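Local structure of uncharacterized protein (Bacteroides thetaiotaomicron VPI-5482, 3KNY) at residues 22-27 with 94-99; 131-134 with 140-143; 146-149 with 154-157; 157-162 with 178-183. The protein is of unknown function but is probably made as a lipoprotein, and folds into a mixed beta-sheet and a three-stranded antiparallel sheet. One frame throughout, in Å; residues are numbered along the deposited sequence.

Contact 1 of 4, residues 22-27 with 94-99; sequences PEYAPL and FLNIAD
Tyr24 lays its ring against Phe94 and Asn96 of strand 93-97, and it carries nearly the whole contact between the loop 22-27 and the strand. Just before it, Glu23 turns to a different neighbour, with OE1 in a weak hydrogen bond to Thr131 OG1. The Tyr24 ring has CB of Phe94 over one face, a CH-pi contact 4.0 Å from CB to the ring centroid. Phe94 CD1 lies over the rim of the ring, 3.7 Å from Tyr24 CG. The two aromatic rings are inclined at 41°, with centroids 4.7 Å apart, so they are neither stacked nor perpendicular. With CG anti to its carbonyl carbon (chi1 -64°), Tyr24 sends the phenol across the strand. There Leu95 O meets the ring edge in plane, 3.4 Å from Tyr24 CE1. At the far end Tyr24 OH takes a weak, bent bond from Asn96 ND2 (3.4 Å, 126°), the amide plane turned only slightly from that of the ring. Ala25 then leads the loop away, its backbone bonded to Ile55. Because Tyr24 OH is also bonded to Thr131 N, this buried phenol holds one polar atom between two strands while its ring supplies apolar cover for Phe94.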
loop_
_atom_site.group_PDB
_atom_site.type_symbol
_atom_site.label_atom_id
_atom_site.label_comp_id
_atom_site.label_asym_id
_atom_site.label_seq_id
_atom_site.Cartn_x
_atom_site.Cartn_y
_atom_site.Cartn_z
ATOM N N PRO A 22 -7.533 -7.968 -2.356
ATOM C CA PRO A 22 -8.281 -7.693 -3.588
ATOM C C PRO A 22 -8.254 -6.244 -4.069
ATOM O O PRO A 22 -8.470 -6.013 -5.253
ATOM C CB PRO A 22 -9.711 -8.130 -3.237
ATOM C CG PRO A 22 -9.808 -7.954 -1.750
ATOM C CD PRO A 22 -8.423 -8.208 -1.200
ATOM N N GLU A 23 -7.968 -5.289 -3.181
ATOM C CA GLU A 23 -7.915 -3.875 -3.574
ATOM C C GLU A 23 -6.640 -3.516 -4.366
ATOM O O GLU A 23 -6.532 -2.396 -4.865
ATOM C CB GLU A 23 -8.115 -2.945 -2.341
ATOM C CG GLU A 23 -6.912 -2.781 -1.335
ATOM C CD GLU A 23 -7.263 -1.949 -0.046
ATOM O OE1 GLU A 23 -8.203 -2.371 0.667
ATOM O OE2 GLU A 23 -6.603 -0.898 0.266
ATOM N N TYR A 24 -5.713 -4.469 -4.494
ATOM C CA TYR A 24 -4.425 -4.278 -5.162
ATOM C C TYR A 24 -4.227 -5.168 -6.410
ATOM O O TYR A 24 -4.571 -6.351 -6.407
ATOM C CB TYR A 24 -3.276 -4.566 -4.162
ATOM C CG TYR A 24 -3.230 -3.598 -2.988
ATOM C CD1 TYR A 24 -2.527 -2.392 -3.068
ATOM C CD2 TYR A 24 -3.890 -3.882 -1.805
ATOM C CE1 TYR A 24 -2.506 -1.498 -2.010
ATOM C CE2 TYR A 24 -3.862 -2.994 -0.734
ATOM C CZ TYR A 24 -3.183 -1.804 -0.848
ATOM O OH TYR A 24 -3.192 -0.939 0.213
ATOM N N ALA A 25 -3.628 -4.600 -7.458
ATOM C CA ALA A 25 -3.353 -5.322 -8.708
ATOM C C ALA A 25 -2.122 -6.222 -8.556
ATOM O O ALA A 25 -1.067 -5.749 -8.149
ATOM C CB ALA A 25 -3.141 -4.331 -9.874
ATOM N N PRO A 26 -2.249 -7.516 -8.888
ATOM C CA PRO A 26 -1.099 -8.433 -8.885
ATOM C C PRO A 26 -0.003 -7.942 -9.802
ATOM O O PRO A 26 -0.306 -7.289 -10.802
ATOM C CB PRO A 26 -1.662 -9.725 -9.486
ATOM C CG PRO A 26 -3.155 -9.632 -9.385
ATOM C CD PRO A 26 -3.514 -8.185 -9.249
ATOM N N LEU A 27 1.244 -8.282 -9.497
ATOM C CA LEU A 27 2.376 -7.866 -10.324
ATOM C C LEU A 27 2.145 -8.070 -11.816
ATOM O O LEU A 27 1.491 -9.034 -12.264
ATOM C CB LEU A 27 3.656 -8.617 -9.957
ATOM C CG LEU A 27 4.462 -8.217 -8.730
ATOM C CD1 LEU A 27 5.817 -8.871 -8.885
ATOM C CD2 LEU A 27 4.626 -6.698 -8.572
ATOM N N PHE A 94 3.028 -3.394 -1.418
ATOM C CA PHE A 94 1.844 -2.718 -1.925
ATOM C C PHE A 94 2.101 -1.227 -2.155
ATOM O O PHE A 94 3.091 -0.697 -1.637
ATOM C CB PHE A 94 0.712 -2.907 -0.953
ATOM C CG PHE A 94 0.414 -4.344 -0.669
ATOM C CD1 PHE A 94 -0.146 -5.146 -1.646
ATOM C CD2 PHE A 94 0.707 -4.904 0.573
ATOM C CE1 PHE A 94 -0.432 -6.479 -1.405
ATOM C CE2 PHE A 94 0.416 -6.252 0.837
ATOM C CZ PHE A 94 -0.158 -7.041 -0.164
ATOM N N LEU A 95 1.243 -0.585 -2.970
ATOM C CA LEU A 95 1.306 0.861 -3.236
ATOM C C LEU A 95 -0.097 1.477 -3.289
ATOM O O LEU A 95 -0.977 0.925 -3.930
ATOM C CB LEU A 95 2.034 1.135 -4.550
ATOM C CG LEU A 95 2.304 2.598 -4.932
ATOM C CD1 LEU A 95 3.260 3.213 -3.935
ATOM C CD2 LEU A 95 2.855 2.713 -6.379
ATOM N N ASN A 96 -0.298 2.582 -2.569
ATOM C CA ASN A 96 -1.517 3.408 -2.612
ATOM C C ASN A 96 -1.106 4.782 -3.015
ATOM O O ASN A 96 0.012 5.211 -2.721
ATOM C CB ASN A 96 -2.135 3.650 -1.249
ATOM C CG ASN A 96 -2.776 2.452 -0.689
ATOM O OD1 ASN A 96 -3.214 1.564 -1.403
ATOM N ND2 ASN A 96 -2.845 2.408 0.612
ATOM N N ILE A 97 -2.038 5.492 -3.638
ATOM C CA ILE A 97 -1.839 6.860 -4.036
ATOM C C ILE A 97 -2.836 7.644 -3.199
ATOM O O ILE A 97 -4.052 7.438 -3.320
ATOM C CB ILE A 97 -2.113 7.023 -5.523
ATOM C CG1 ILE A 97 -1.518 5.833 -6.312
ATOM C CG2 ILE A 97 -1.599 8.386 -6.005
ATOM C CD1 ILE A 97 -0.054 5.709 -6.245
ATOM N N ALA A 98 -2.324 8.499 -2.316
ATOM C CA ALA A 98 -3.185 9.267 -1.422
ATOM C C ALA A 98 -4.013 10.244 -2.239
ATOM O O ALA A 98 -3.627 10.633 -3.354
ATOM C CB ALA A 98 -2.370 10.011 -0.404
ATOM N N ASP A 99 -5.162 10.627 -1.691
ATOM C CA ASP A 99 -6.008 11.630 -2.319
ATOM C C ASP A 99 -5.358 13.008 -2.203
ATOM O O ASP A 99 -4.361 13.194 -1.495
ATOM C CB ASP A 99 -7.376 11.666 -1.643
ATOM C CG ASP A 99 -8.247 10.487 -2.010
ATOM O OD1 ASP A 99 -8.411 10.202 -3.216
ATOM O OD2 ASP A 99 -8.791 9.859 -1.082
#

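Contact 2 of 4, residues 131-134 with 140-143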
loop_
_atom_site.group_PDB
_atom_site.type_symbol
_atom_site.label_atom_id
_atom_site.label_comp_id
_atom_site.label_asym_id
_atom_site.label_seq_id
_atom_site.Cartn_x
_atom_site.Cartn_y
_atom_site.Cartn_z
ATOM N N THR A 131 -3.816 -1.225 3.416
ATOM C CA THR A 131 -4.172 -2.532 3.948
ATOM C C THR A 131 -2.992 -3.418 3.737
ATOM O O THR A 131 -2.661 -3.727 2.602
ATOM C CB THR A 131 -5.396 -3.119 3.287
ATOM O OG1 THR A 131 -6.503 -2.278 3.599
ATOM C CG2 THR A 131 -5.668 -4.520 3.809
ATOM N N LEU A 132 -2.360 -3.824 4.831
ATOM C CA LEU A 132 -1.129 -4.593 4.754
ATOM C C LEU A 132 -1.403 -6.056 4.546
ATOM O O LEU A 132 -0.568 -6.746 3.975
ATOM C CB LEU A 132 -0.282 -4.417 6.002
ATOM C CG LEU A 132 0.358 -3.048 6.188
ATOM C CD1 LEU A 132 1.127 -3.044 7.510
ATOM C CD2 LEU A 132 1.265 -2.719 4.990
ATOM N N TYR A 133 -2.560 -6.532 5.003
ATOM C CA TYR A 133 -2.847 -7.956 4.951
ATOM C C TYR A 133 -4.318 -8.217 5.156
ATOM O O TYR A 133 -4.974 -7.490 5.891
ATOM C CB TYR A 133 -2.016 -8.709 5.995
ATOM C CG TYR A 133 -2.443 -10.139 6.211
ATOM C CD1 TYR A 133 -2.098 -11.120 5.322
ATOM C CD2 TYR A 133 -3.219 -10.500 7.305
ATOM C CE1 TYR A 133 -2.497 -12.436 5.510
ATOM C CE2 TYR A 133 -3.619 -11.807 7.505
ATOM C CZ TYR A 133 -3.256 -12.768 6.597
ATOM O OH TYR A 133 -3.654 -14.061 6.769
ATOM N N THR A 134 -4.838 -9.241 4.473
ATOM C CA THR A 134 -6.249 -9.650 4.624
ATOM C C THR A 134 -6.328 -11.144 4.628
ATOM O O THR A 134 -5.936 -11.773 3.676
ATOM C CB THR A 134 -7.148 -9.147 3.487
ATOM O OG1 THR A 134 -7.038 -7.720 3.395
ATOM C CG2 THR A 134 -8.553 -9.510 3.779
ATOM N N TYR A 140 -8.113 -8.449 8.986
ATOM C CA TYR A 140 -7.128 -7.684 8.242
ATOM C C TYR A 140 -6.194 -6.897 9.169
ATOM O O TYR A 140 -6.528 -6.647 10.316
ATOM C CB TYR A 140 -7.855 -6.712 7.290
ATOM C CG TYR A 140 -8.782 -5.739 7.987
ATOM C CD1 TYR A 140 -8.276 -4.717 8.801
ATOM C CD2 TYR A 140 -10.171 -5.837 7.854
ATOM C CE1 TYR A 140 -9.127 -3.815 9.475
ATOM C CE2 TYR A 140 -11.033 -4.940 8.533
ATOM C CZ TYR A 140 -10.491 -3.939 9.331
ATOM O OH TYR A 140 -11.293 -3.050 9.978
ATOM N N ILE A 141 -5.033 -6.510 8.656
ATOM C CA ILE A 141 -4.155 -5.566 9.347
ATOM C C ILE A 141 -4.013 -4.355 8.445
ATOM O O ILE A 141 -3.566 -4.481 7.292
ATOM C CB ILE A 141 -2.746 -6.113 9.583
ATOM C CG1 ILE A 141 -2.770 -7.376 10.452
ATOM C CG2 ILE A 141 -1.874 -5.025 10.199
ATOM C CD1 ILE A 141 -1.410 -8.121 10.444
ATOM N N LYS A 142 -4.393 -3.192 8.962
ATOM C CA LYS A 142 -4.256 -1.942 8.230
ATOM C C LYS A 142 -3.305 -0.964 8.915
ATOM O O LYS A 142 -3.152 -1.004 10.138
ATOM C CB LYS A 142 -5.624 -1.283 8.105
ATOM C CG LYS A 142 -6.530 -2.041 7.178
ATOM C CD LYS A 142 -7.839 -1.338 6.956
ATOM C CE LYS A 142 -8.754 -2.183 6.073
ATOM N NZ LYS A 142 -9.754 -1.311 5.398
ATOM N N ALA A 143 -2.706 -0.075 8.126
ATOM C CA ALA A 143 -1.839 1.009 8.618
ATOM C C ALA A 143 -2.493 2.342 8.244
ATOM O O ALA A 143 -3.077 2.463 7.160
ATOM C CB ALA A 143 -0.425 0.902 8.014
#
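Thr131, Leu132 and Tyr133 pack on residues 140-142 in a beta hairpin interrupted by a classic beta bulge, where Leu132 and Tyr133 both face Ile141. The extra residue makes Ile141 O take two donors, Leu132 N at 2.8 Å and Tyr133 N at 3.2 Å, and Ile141 N returns a bond to Tyr133 O. On both sides of the bulge the side chains sort by face. On the face of Thr131, the extended Lys142 chain passes between Thr131 and the Tyr140 ring, its CE 3.3 Å from Thr131 OG1 and above one ring face, toward the rim. Tyr140 has CG between its backbone N and carbonyl carbon (chi1 59°), which swings the ring off strand 131-134 and leaves CB as the part that meets it, near Tyr133 O and Thr134 OG1. On the other face Ile141 CD1 comes to Tyr133 CD2 obliquely, 4.3 Å away, and both residues press on Val210 of strand 204-217. At the bulge, the Leu132 CD1 methyl sits near two bumps of the opposite strand, Ala143 CB and Ile141 CG2, while the same side chain also touches Cys193. The closer of the two is Ala143 CB, 4.3 Å from Leu132 CD1.

Contact 3 of 4, residues 146-149 with 154-157; sequences TYKK and VTIT
Lys148 and Thr155 form the hydrogen-bonded pair at the middle of this antiparallel hairpin end. Lys148 N donates to Thr155 O at 2.9 Å and 161°, and Thr155 N returns a bond to Lys148 O at 2.9 Å and 166°. Two residues farther from the turn, Thr146 O receives Thr157 N at 2.8 Å. Thr157 OG1 stands between its backbone N and carbonyl carbon (chi1 66°), which brings it to the same Thr146 O for a weak second bond. The non-hydrogen-bonded pairs Tyr147 with Ile156 and Lys149 with Val154 flank the central pair, their side chains sharing the face that turns to the protein interior. Val154 divides its two methyls there: CG1 lies 3.9 Å from Tyr147 CD2, approaching the ring obliquely, and CG2 lies 4.1 Å from Lys149 CG. Ile156 reaches back with CD1 to Tyr147 CB at 4.0 Å. Further out, Tyr147 and Ile156 both rest on Ile189 of strand 188-201, and Val154 touches Tyr182. The polar ends find partners beyond the hairpin: Tyr147 OH is bonded to the terminal carboxylate of Pro218, and Lys149 NZ forms a salt bridge with Glu71. The chemistry is thus split: backbone bonds fix the register of the two strands, while Tyr147 and Lys149 combine apolar contact with Val154 and polar ends tied to the chain terminus and to helix 66-84.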
loop_
_atom_site.group_PDB
_atom_site.type_symbol
_atom_site.label_atom_id
_atom_site.label_comp_id
_atom_site.label_asym_id
_atom_site.label_seq_id
_atom_site.Cartn_x
_atom_site.Cartn_y
_atom_site.Cartn_z
ATOM N N THR A 146 -0.555 9.969 9.593
ATOM C CA THR A 146 -0.860 11.385 9.454
ATOM C C THR A 146 0.439 12.087 9.223
ATOM O O THR A 146 1.408 11.797 9.899
ATOM C CB THR A 146 -1.544 11.931 10.687
ATOM O OG1 THR A 146 -2.845 11.347 10.763
ATOM C CG2 THR A 146 -1.689 13.435 10.597
ATOM N N TYR A 147 0.462 13.016 8.275
ATOM C CA TYR A 147 1.695 13.679 7.900
ATOM C C TYR A 147 1.483 15.076 7.353
ATOM O O TYR A 147 0.361 15.483 7.039
ATOM C CB TYR A 147 2.439 12.842 6.860
ATOM C CG TYR A 147 1.651 12.523 5.594
ATOM C CD1 TYR A 147 0.722 11.483 5.563
ATOM C CD2 TYR A 147 1.859 13.236 4.417
ATOM C CE1 TYR A 147 0.003 11.182 4.399
ATOM C CE2 TYR A 147 1.155 12.934 3.242
ATOM C CZ TYR A 147 0.227 11.913 3.247
ATOM O OH TYR A 147 -0.467 11.622 2.108
ATOM N N LYS A 148 2.597 15.798 7.247
ATOM C CA LYS A 148 2.628 17.113 6.653
ATOM C C LYS A 148 3.479 17.020 5.394
ATOM O O LYS A 148 4.600 16.517 5.423
ATOM C CB LYS A 148 3.238 18.098 7.635
ATOM C CG LYS A 148 2.573 19.463 7.636
ATOM C CD LYS A 148 3.347 20.462 8.487
ATOM C CE LYS A 148 4.754 20.691 7.925
ATOM N NZ LYS A 148 5.244 22.061 8.240
ATOM N N LYS A 149 2.926 17.464 4.279
ATOM C CA LYS A 149 3.641 17.449 3.011
ATOM C C LYS A 149 3.966 18.899 2.643
ATOM O O LYS A 149 3.123 19.784 2.795
ATOM C CB LYS A 149 2.796 16.784 1.915
ATOM C CG LYS A 149 3.496 16.701 0.558
ATOM C CD LYS A 149 2.614 16.041 -0.496
ATOM C CE LYS A 149 3.067 16.389 -1.918
ATOM N NZ LYS A 149 2.576 17.742 -2.306
ATOM N N VAL A 154 8.432 15.539 3.548
ATOM C CA VAL A 154 7.250 14.922 4.150
ATOM C C VAL A 154 7.564 14.453 5.567
ATOM O O VAL A 154 8.504 13.684 5.759
ATOM C CB VAL A 154 6.821 13.693 3.379
ATOM C CG1 VAL A 154 5.753 12.916 4.169
ATOM C CG2 VAL A 154 6.345 14.107 1.999
ATOM N N THR A 155 6.770 14.893 6.545
ATOM C CA THR A 155 7.010 14.544 7.940
ATOM C C THR A 155 5.813 13.868 8.657
ATOM O O THR A 155 4.706 14.430 8.691
ATOM C CB THR A 155 7.484 15.765 8.730
ATOM O OG1 THR A 155 6.471 16.800 8.766
ATOM C CG2 THR A 155 8.812 16.260 8.133
ATOM N N ILE A 156 6.087 12.687 9.254
ATOM C CA ILE A 156 5.086 11.840 9.906
ATOM C C ILE A 156 4.751 12.324 11.307
ATOM O O ILE A 156 5.602 12.378 12.176
ATOM C CB ILE A 156 5.551 10.379 10.020
ATOM C CG1 ILE A 156 6.035 9.824 8.670
ATOM C CG2 ILE A 156 4.424 9.522 10.627
ATOM C CD1 ILE A 156 4.990 9.821 7.598
ATOM N N THR A 157 3.499 12.673 11.537
ATOM C CA THR A 157 3.072 13.199 12.841
ATOM C C THR A 157 2.419 12.102 13.689
ATOM O O THR A 157 2.364 12.183 14.900
ATOM C CB THR A 157 2.067 14.334 12.646
ATOM O OG1 THR A 157 0.865 13.806 12.052
ATOM C CG2 THR A 157 2.652 15.387 11.725
#

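Contact 4 of 4, residues 157-162 with 178-183; sequences TSSSVY and SSVSYD
Val161 and Ser178 meet in van der Waals contact between strands 154-164 and 177-183, with Val161 CG2 3.4 Å from Ser178 CB. Val161 places this methyl there by holding CG1 anti to its backbone N (chi1 174°), which turns CG2 beside that N. Its other methyl packs on Ile141 of the same three-stranded sheet. Val180 and Ser159 likewise point toward each other's strands, but their modelled approach is too short to be relied on. Val180 also touches both sheets: Val145 and Ile156 on one, Ile189 on its own. Polar interactions across the pair are lacking, and the nearest CA atoms, those of Ser159 and Val180, are 6.9 Å apart, too far for strand neighbours. Each strand bonds its backbone within its own sheet: Ser160 pairs with Ala144 and Tyr162 with Lys142, whereas Ser179 pairs with Ser192. Side chains alternate, with Ser160 and Ser179 directed away from the interface and Ser159, Val161, Ser178 and Val180 directed into it. The touching parts run 149° apart, in roughly opposite directions. This is the arrangement of edge strands from two beta-sheets facing each other across a side-chain layer.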
loop_
_atom_site.group_PDB
_atom_site.type_symbol
_atom_site.label_atom_id
_atom_site.label_comp_id
_atom_site.label_asym_id
_atom_site.label_seq_id
_atom_site.Cartn_x
_atom_site.Cartn_y
_atom_site.Cartn_z
ATOM N N THR A 157 3.499 12.673 11.537
ATOM C CA THR A 157 3.072 13.199 12.841
ATOM C C THR A 157 2.419 12.102 13.689
ATOM O O THR A 157 2.364 12.183 14.900
ATOM C CB THR A 157 2.067 14.334 12.646
ATOM O OG1 THR A 157 0.865 13.806 12.052
ATOM C CG2 THR A 157 2.652 15.387 11.725
ATOM N N SER A 158 1.920 11.070 13.035
ATOM C CA SER A 158 1.231 10.000 13.720
ATOM C C SER A 158 1.157 8.776 12.849
ATOM O O SER A 158 1.139 8.866 11.626
ATOM C CB SER A 158 -0.158 10.452 14.044
ATOM O OG SER A 158 -1.046 9.427 13.746
ATOM N N SER A 159 1.094 7.622 13.481
ATOM C CA SER A 159 1.155 6.373 12.742
ATOM C C SER A 159 0.431 5.294 13.513
ATOM O O SER A 159 0.613 5.221 14.710
ATOM C CB SER A 159 2.610 5.995 12.609
ATOM O OG SER A 159 2.753 4.652 12.210
ATOM N N SER A 160 -0.396 4.477 12.847
ATOM C CA SER A 160 -1.172 3.436 13.519
ATOM C C SER A 160 -1.275 2.183 12.730
ATOM O O SER A 160 -1.308 2.218 11.504
ATOM C CB SER A 160 -2.591 3.882 13.777
ATOM O OG SER A 160 -2.594 5.144 14.390
ATOM N N VAL A 161 -1.366 1.073 13.454
ATOM C CA VAL A 161 -1.612 -0.224 12.873
ATOM C C VAL A 161 -2.802 -0.736 13.595
ATOM O O VAL A 161 -2.865 -0.665 14.799
ATOM C CB VAL A 161 -0.464 -1.176 13.050
ATOM C CG1 VAL A 161 -0.868 -2.539 12.548
ATOM C CG2 VAL A 161 0.742 -0.665 12.264
ATOM N N TYR A 162 -3.791 -1.184 12.864
ATOM C CA TYR A 162 -4.985 -1.709 13.508
ATOM C C TYR A 162 -5.551 -2.894 12.761
ATOM O O TYR A 162 -5.206 -3.177 11.595
ATOM C CB TYR A 162 -6.039 -0.632 13.669
ATOM C CG TYR A 162 -6.459 -0.014 12.383
ATOM C CD1 TYR A 162 -5.699 0.974 11.784
ATOM C CD2 TYR A 162 -7.636 -0.388 11.772
ATOM C CE1 TYR A 162 -6.104 1.562 10.598
ATOM C CE2 TYR A 162 -8.048 0.188 10.593
ATOM C CZ TYR A 162 -7.281 1.154 10.008
ATOM O OH TYR A 162 -7.707 1.716 8.831
ATOM N N SER A 178 5.772 -2.522 14.267
ATOM C CA SER A 178 5.404 -1.857 13.041
ATOM C C SER A 178 6.367 -0.694 12.892
ATOM O O SER A 178 7.023 -0.311 13.850
ATOM C CB SER A 178 3.988 -1.347 13.121
ATOM O OG SER A 178 3.900 -0.432 14.205
ATOM N N SER A 179 6.523 -0.182 11.687
ATOM C CA SER A 179 7.321 1.024 11.504
ATOM C C SER A 179 6.769 1.881 10.393
ATOM O O SER A 179 6.036 1.406 9.551
ATOM C CB SER A 179 8.767 0.679 11.220
ATOM O OG SER A 179 8.821 -0.148 10.100
ATOM N N VAL A 180 7.122 3.152 10.419
ATOM C CA VAL A 180 6.732 4.098 9.390
ATOM C C VAL A 180 7.874 5.060 9.170
ATOM O O VAL A 180 8.533 5.498 10.105
ATOM C CB VAL A 180 5.483 4.881 9.750
ATOM C CG1 VAL A 180 5.095 5.791 8.603
ATOM C CG2 VAL A 180 4.331 3.924 10.021
ATOM N N SER A 181 8.149 5.363 7.924
ATOM C CA SER A 181 9.186 6.293 7.624
ATOM C C SER A 181 8.958 6.856 6.226
ATOM O O SER A 181 8.165 6.314 5.459
ATOM C CB SER A 181 10.506 5.591 7.685
ATOM O OG SER A 181 10.664 4.860 6.500
ATOM N N TYR A 182 9.633 7.951 5.907
ATOM C CA TYR A 182 9.563 8.515 4.576
ATOM C C TYR A 182 10.900 8.276 3.858
ATOM O O TYR A 182 11.947 8.660 4.360
ATOM C CB TYR A 182 9.225 9.993 4.665
ATOM C CG TYR A 182 9.254 10.709 3.346
ATOM C CD1 TYR A 182 8.345 10.405 2.351
ATOM C CD2 TYR A 182 10.187 11.721 3.103
ATOM C CE1 TYR A 182 8.364 11.079 1.139
ATOM C CE2 TYR A 182 10.211 12.393 1.915
ATOM C CZ TYR A 182 9.299 12.072 0.933
ATOM O OH TYR A 182 9.349 12.733 -0.268
ATOM N N ASP A 183 10.850 7.609 2.701
ATOM C CA ASP A 183 12.043 7.334 1.901
ATOM C C ASP A 183 12.298 8.506 0.975
ATOM O O ASP A 183 11.543 8.733 0.030
ATOM C CB ASP A 183 11.864 6.062 1.085
ATOM C CG ASP A 183 13.077 5.734 0.259
ATOM O OD1 ASP A 183 13.714 6.666 -0.296
ATOM O OD2 ASP A 183 13.396 4.537 0.152
#

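In the fold
The four contacts follow one another along the chain. Contacts 2 and 3 lie inside the three-stranded sheet, while contacts 1 and 4 involve strands of the mixed sheet. Contacts 1 and 2, with centres about 12 Å apart, meet directly: Tyr24 OH lies 3.3 Å from Thr131 N, a probable hydrogen bond, and Phe94 packs near Leu132 at the bulge. Contacts 2 and 3 lie on one strand, 140-149, but their centres are about 21 Å apart. Contact 4 sits between them, sharing Thr157 with contact 3 and joined to contact 2 by Lys142 N and Tyr162 O at 2.8 Å. Contact 1 also reaches contact 3, where Ala98 CB packs near Tyr147 OH. Contacts 1 and 4 stay separate, nearest atoms about 9 Å apart.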